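Local atomic coordinates of BIFUNCTIONAL PROTEIN Proline utilization A (PutA) (Corynebacterium freiburgense, PDB entry 5UX5), a protein that catalyses the two-step oxidation of proline to glutamate, using an FAD-dependent proline dehydrogenase and an NAD-dependent aldehyde dehydrogenase module within one chain. Residues Ile881-Pro886 against Asp958-Arg963; Glu965-Arg970 against Ala1060-Asn1065. One frame throughout, in Å; residues are numbered along the deposited sequence.

Interaction 1. Residues Ile881-Pro886 against Asp958-Arg963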
loop_
_atom_site.group_PDB
_atom_site.type_symbol
_atom_site.label_atom_id
_atom_site.label_comp_id
_atom_site.label_asym_id
_atom_site.label_seq_id
_atom_site.Cartn_x
_atom_site.Cartn_y
_atom_site.Cartn_z
ATOM N N ILE A 881 6.732 4.535 -2.109
ATOM C CA ILE A 881 7.358 4.840 -0.835
ATOM C C ILE A 881 8.824 5.176 -1.076
ATOM O O ILE A 881 9.540 4.436 -1.765
ATOM C CB ILE A 881 7.163 3.688 0.161
ATOM C CG1 ILE A 881 5.702 3.731 0.678
ATOM C CG2 ILE A 881 8.113 3.844 1.301
ATOM C CD1 ILE A 881 5.162 2.443 1.143
ATOM N N VAL A 882 9.264 6.292 -0.492
ATOM C CA VAL A 882 10.617 6.815 -0.605
ATOM C C VAL A 882 11.625 5.684 -0.510
ATOM O O VAL A 882 11.500 4.790 0.326
ATOM C CB VAL A 882 10.900 7.855 0.485
ATOM C CG1 VAL A 882 12.378 8.163 0.514
ATOM C CG2 VAL A 882 10.104 9.104 0.242
ATOM N N GLN A 883 12.570 5.676 -1.436
ATOM C CA GLN A 883 13.660 4.715 -1.512
ATOM C C GLN A 883 13.215 3.305 -1.881
ATOM O O GLN A 883 13.955 2.596 -2.566
ATOM C CB GLN A 883 14.453 4.706 -0.217
ATOM C CG GLN A 883 15.705 3.925 -0.375
ATOM C CD GLN A 883 16.346 3.608 0.950
ATOM O OE1 GLN A 883 17.556 3.786 1.114
ATOM N NE2 GLN A 883 15.540 3.139 1.910
ATOM N N ARG A 884 12.027 2.876 -1.437
ATOM C CA ARG A 884 11.485 1.597 -1.900
ATOM C C ARG A 884 11.153 1.664 -3.379
ATOM O O ARG A 884 11.532 0.781 -4.150
ATOM C CB ARG A 884 10.236 1.218 -1.117
ATOM C CG ARG A 884 10.440 0.626 0.245
ATOM C CD ARG A 884 9.140 0.004 0.714
ATOM N NE ARG A 884 9.040 -0.110 2.163
ATOM C CZ ARG A 884 7.915 -0.441 2.793
ATOM N NH1 ARG A 884 6.823 -0.677 2.098
ATOM N NH2 ARG A 884 7.876 -0.521 4.109
ATOM N N GLN A 885 10.361 2.662 -3.770
ATOM C CA GLN A 885 9.979 2.912 -5.164
ATOM C C GLN A 885 10.262 4.384 -5.427
ATOM O O GLN A 885 9.385 5.241 -5.244
ATOM C CB GLN A 885 8.511 2.571 -5.427
ATOM C CG GLN A 885 8.131 1.142 -5.063
ATOM C CD GLN A 885 7.533 1.058 -3.669
ATOM O OE1 GLN A 885 7.029 2.062 -3.143
ATOM N NE2 GLN A 885 7.617 -0.129 -3.045
ATOM N N PRO A 886 11.501 4.722 -5.767
ATOM C CA PRO A 886 11.790 6.080 -6.239
ATOM C C PRO A 886 10.863 6.432 -7.392
ATOM O O PRO A 886 10.595 5.607 -8.268
ATOM C CB PRO A 886 13.243 5.986 -6.685
ATOM C CG PRO A 886 13.790 4.819 -5.911
ATOM C CD PRO A 886 12.697 3.866 -5.753
ATOM N N ASP A 958 18.284 -3.471 -4.787
ATOM C CA ASP A 958 17.155 -3.450 -3.855
ATOM C C ASP A 958 17.667 -2.877 -2.540
ATOM O O ASP A 958 18.306 -3.578 -1.761
ATOM C CB ASP A 958 16.573 -4.856 -3.686
ATOM C CG ASP A 958 15.287 -4.886 -2.886
ATOM O OD1 ASP A 958 15.114 -4.027 -1.977
ATOM O OD2 ASP A 958 14.456 -5.794 -3.163
ATOM N N PHE A 959 17.407 -1.590 -2.304
ATOM C CA PHE A 959 17.917 -0.921 -1.103
ATOM C C PHE A 959 17.171 -1.336 0.176
ATOM O O PHE A 959 17.754 -1.291 1.263
ATOM C CB PHE A 959 17.813 0.606 -1.249
ATOM C CG PHE A 959 18.603 1.176 -2.387
ATOM C CD1 PHE A 959 19.990 1.261 -2.323
ATOM C CD2 PHE A 959 17.951 1.666 -3.513
ATOM C CE1 PHE A 959 20.702 1.792 -3.372
ATOM C CE2 PHE A 959 18.664 2.205 -4.574
ATOM C CZ PHE A 959 20.040 2.258 -4.505
ATOM N N THR A 960 15.898 -1.721 0.098
ATOM C CA THR A 960 15.166 -1.878 1.347
ATOM C C THR A 960 15.137 -3.317 1.826
ATOM O O THR A 960 15.022 -3.555 3.033
ATOM C CB THR A 960 13.736 -1.300 1.250
ATOM O OG1 THR A 960 13.145 -1.668 0.016
ATOM C CG2 THR A 960 13.731 0.264 1.363
ATOM N N GLY A 961 15.217 -4.274 0.911
ATOM C CA GLY A 961 15.434 -5.661 1.274
ATOM C C GLY A 961 14.310 -6.353 1.999
ATOM O O GLY A 961 14.579 -7.325 2.706
ATOM N N LEU A 962 13.055 -5.932 1.785
ATOM C CA LEU A 962 11.893 -6.571 2.401
ATOM C C LEU A 962 11.770 -8.021 1.966
ATOM O O LEU A 962 12.090 -8.362 0.832
ATOM C CB LEU A 962 10.600 -5.865 1.992
ATOM C CG LEU A 962 10.491 -4.373 2.244
ATOM C CD1 LEU A 962 9.119 -3.861 1.855
ATOM C CD2 LEU A 962 10.731 -4.134 3.659
ATOM N N ARG A 963 11.260 -8.885 2.860
ATOM C CA ARG A 963 10.983 -10.267 2.460
ATOM C C ARG A 963 9.830 -10.343 1.453
ATOM O O ARG A 963 9.966 -10.953 0.391
ATOM C CB ARG A 963 10.702 -11.126 3.694
ATOM C CG ARG A 963 11.935 -11.846 4.281
ATOM C CD ARG A 963 11.812 -12.187 5.798
ATOM N NE ARG A 963 11.914 -10.983 6.638
ATOM C CZ ARG A 963 10.921 -10.459 7.366
ATOM N NH1 ARG A 963 11.137 -9.350 8.080
ATOM N NH2 ARG A 963 9.710 -11.030 7.380
#

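Interaction 2. Residues Glu965-Arg970 against Ala1060-Asn1065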
loop_
_atom_site.group_PDB
_atom_site.type_symbol
_atom_site.label_atom_id
_atom_site.label_comp_id
_atom_site.label_asym_id
_atom_site.label_seq_id
_atom_site.Cartn_x
_atom_site.Cartn_y
_atom_site.Cartn_z
ATOM N N GLU A 965 8.315 -8.217 -0.592
ATOM C CA GLU A 965 8.212 -7.376 -1.773
ATOM C C GLU A 965 9.611 -7.037 -2.271
ATOM O O GLU A 965 10.396 -6.418 -1.556
ATOM C CB GLU A 965 7.425 -6.117 -1.448
ATOM C CG GLU A 965 7.198 -5.197 -2.598
ATOM C CD GLU A 965 6.307 -4.054 -2.219
ATOM O OE1 GLU A 965 6.799 -3.055 -1.627
ATOM O OE2 GLU A 965 5.083 -4.172 -2.484
ATOM N N SER A 966 9.912 -7.440 -3.498
ATOM C CA SER A 966 11.147 -7.051 -4.168
ATOM C C SER A 966 11.021 -5.628 -4.692
ATOM O O SER A 966 10.096 -5.320 -5.444
ATOM C CB SER A 966 11.446 -8.009 -5.314
ATOM O OG SER A 966 12.524 -7.511 -6.066
ATOM N N ASN A 967 11.929 -4.750 -4.285
ATOM C CA ASN A 967 11.905 -3.359 -4.734
ATOM C C ASN A 967 13.261 -3.000 -5.344
ATOM O O ASN A 967 14.220 -2.725 -4.613
ATOM C CB ASN A 967 11.507 -2.435 -3.586
ATOM C CG ASN A 967 10.037 -2.642 -3.163
ATOM O OD1 ASN A 967 9.123 -2.284 -3.907
ATOM N ND2 ASN A 967 9.816 -3.190 -1.967
ATOM N N VAL A 968 13.313 -2.960 -6.685
ATOM C CA VAL A 968 14.548 -2.854 -7.472
ATOM C C VAL A 968 14.716 -1.454 -8.060
ATOM O O VAL A 968 13.765 -0.859 -8.579
ATOM C CB VAL A 968 14.551 -3.923 -8.584
ATOM C CG1 VAL A 968 15.626 -3.681 -9.576
ATOM C CG2 VAL A 968 14.736 -5.298 -7.962
ATOM N N PHE A 969 15.944 -0.937 -7.995
ATOM C CA PHE A 969 16.313 0.349 -8.582
ATOM C C PHE A 969 17.373 0.078 -9.639
ATOM O O PHE A 969 18.457 -0.421 -9.321
ATOM C CB PHE A 969 16.851 1.311 -7.526
ATOM C CG PHE A 969 17.229 2.648 -8.072
ATOM C CD1 PHE A 969 16.257 3.596 -8.333
ATOM C CD2 PHE A 969 18.561 2.957 -8.353
ATOM C CE1 PHE A 969 16.606 4.829 -8.867
ATOM C CE2 PHE A 969 18.914 4.187 -8.889
ATOM C CZ PHE A 969 17.938 5.120 -9.158
ATOM N N ARG A 970 17.060 0.385 -10.890
ATOM C CA ARG A 970 17.946 0.031 -11.973
ATOM C C ARG A 970 17.950 1.135 -13.011
ATOM O O ARG A 970 17.061 1.997 -13.054
ATOM C CB ARG A 970 17.570 -1.319 -12.625
ATOM C CG ARG A 970 16.233 -1.363 -13.314
ATOM C CD ARG A 970 15.931 -2.760 -13.860
ATOM N NE ARG A 970 14.766 -2.766 -14.741
ATOM C CZ ARG A 970 14.442 -3.771 -15.551
ATOM N NH1 ARG A 970 15.213 -4.849 -15.616
ATOM N NH2 ARG A 970 13.353 -3.697 -16.307
ATOM N N ALA A 1060 12.205 2.010 -11.299
ATOM C CA ALA A 1060 11.896 1.203 -10.122
ATOM C C ALA A 1060 10.958 0.069 -10.504
ATOM O O ALA A 1060 9.923 0.313 -11.126
ATOM C CB ALA A 1060 11.245 2.051 -9.037
ATOM N N VAL A 1061 11.322 -1.170 -10.150
ATOM C CA VAL A 1061 10.488 -2.344 -10.422
ATOM C C VAL A 1061 10.135 -2.985 -9.088
ATOM O O VAL A 1061 11.003 -3.559 -8.414
ATOM C CB VAL A 1061 11.172 -3.361 -11.336
ATOM C CG1 VAL A 1061 10.169 -4.415 -11.770
ATOM C CG2 VAL A 1061 11.799 -2.675 -12.542
ATOM N N SER A 1062 8.849 -2.939 -8.736
ATOM C CA SER A 1062 8.340 -3.433 -7.465
ATOM C C SER A 1062 7.470 -4.647 -7.729
ATOM O O SER A 1062 6.488 -4.540 -8.469
ATOM C CB SER A 1062 7.548 -2.348 -6.748
ATOM O OG SER A 1062 7.025 -2.858 -5.545
ATOM N N THR A 1063 7.845 -5.796 -7.147
ATOM C CA THR A 1063 7.192 -7.094 -7.376
ATOM C C THR A 1063 6.796 -7.766 -6.059
ATOM O O THR A 1063 7.647 -7.999 -5.187
ATOM C CB THR A 1063 8.095 -8.071 -8.135
ATOM O OG1 THR A 1063 8.545 -7.486 -9.362
ATOM C CG2 THR A 1063 7.364 -9.380 -8.397
ATOM N N THR A 1064 5.519 -8.110 -5.931
ATOM C CA THR A 1064 5.079 -8.918 -4.807
ATOM C C THR A 1064 5.816 -10.247 -4.849
ATOM O O THR A 1064 5.977 -10.833 -5.916
ATOM C CB THR A 1064 3.553 -9.101 -4.852
ATOM O OG1 THR A 1064 2.955 -7.806 -4.839
ATOM C CG2 THR A 1064 3.022 -9.858 -3.624
ATOM N N ASN A 1065 6.320 -10.691 -3.688
ATOM C CA ASN A 1065 7.155 -11.884 -3.604
ATOM C C ASN A 1065 6.410 -13.117 -3.129
ATOM O O ASN A 1065 6.890 -14.238 -3.341
ATOM C CB ASN A 1065 8.303 -11.660 -2.623
ATOM C CG ASN A 1065 9.495 -11.046 -3.267
ATOM O OD1 ASN A 1065 9.759 -11.259 -4.450
ATOM N ND2 ASN A 1065 10.244 -10.276 -2.491
#

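Interaction 1. Residues Ile881-Pro886 against Asp958-Arg963
The guanidinium of Arg884 carries a methyl group over one face: Leu962 CD1 sits near the centre of the plane, 3.7 Å from Arg884 CZ. The amide of Gln883 and the ring of Phe959 have planes only 9° apart, yet they do not stack; the amide meets the root of the aromatic side chain, with Phe959 CB 4.0 Å from Gln883 OE1. Thr960 fits between the two long side chains. Thr960 CG2, anti to the carbonyl carbon, is 3.4 Å from Gln883 NE2 and 3.5 Å from Arg884 CG. Gln883 starts with CG anti to its backbone N (chi1 -169°) and runs on extended, antiparallel alongside the Thr960 side chain, whereas the extended Arg884 crosses Thr960 and Leu962 at about right angles. Asp958 OD1 shapes the second loop as an Asx motif, accepting from Gly961 N at 2.9 Å from above the carboxylate plane. No hydrogen bond joins the segments; Gln883 OE1 instead accepts from Arg569 NH2, and Arg884 NH2 donates to Leu312 O. Leu312 belongs to helix 303-313 of the proline dehydrogenase family region, so both catalytic regions meet the C-terminal part here. The contact itself is van der Waals in nature, made by two methyl groups and the Phe959 CB methylene lying against polar side chains whose ends bond to third parties.

Interaction 2. Residues Glu965-Arg970 against Ala1060-Asn1065
Strand pairing in an antiparallel ladder joins the start of strand 965-980 to the end of strand 1056-1064; the axes of the two segments approach to 4.7 Å, with N-to-C directions 172° apart. Ser966 and Thr1063 form a hydrogen-bonded pair, Thr1063 N reaching Ser966 O at 2.9 Å with an N-H...O angle of 167°. Val968 and Val1061 form the next such pair, with Val968 N 2.9 Å from Val1061 O. On the face shared by Glu965, Asn967 and Ser1062, a polar chain crosses the ladder. Ser1062 OG, anti to its backbone N, donates to Asn967 OD1 at 2.7 Å from above the carbonyl plane; Asn967 ND2 in turn donates to the anti lone pair of Glu965 OE1 at 3.0 Å. Since strand 870-873 runs parallel to 1056-1064 on its other side, the pairing makes 1056-1064 the bridge between 965-980 and a strand of the aldehyde dehydrogenase family region; Arg875, in the loop just after that strand, forms a salt bridge with Glu965 OE2, which should favour an ionised carboxylate. On the opposite face Val968 CB lies 4.4 Å from Val1061 CB. Arg970 sends its extended chain across Val1061, Arg970 NE coming 3.7 Å from Val1061 CG2 while bonding to Gln1059.

Overall arrangement
From the N terminus, residues 881-886 come first, in the loop between strands 870-873 and 890-891. The chain then passes through helix 936-953 to 958-963, where interaction 1 closes a loop of 71 intervening residues. Only then does 965-970 open interaction 2, closed after 89 intervening residues, so the two loops follow in series and neither nest nor cross. Their centres are nevertheless just 7 Å apart, and Asn967 joins them: Asn967 OD1 lies 2.8 Å from Gln885 NE2, a probable hydrogen bond. Interaction 1 sets a loop of the aldehyde dehydrogenase region against the C-terminal part, while interaction 2 pairs two strands within that part, one of which also pairs with strand 870-873.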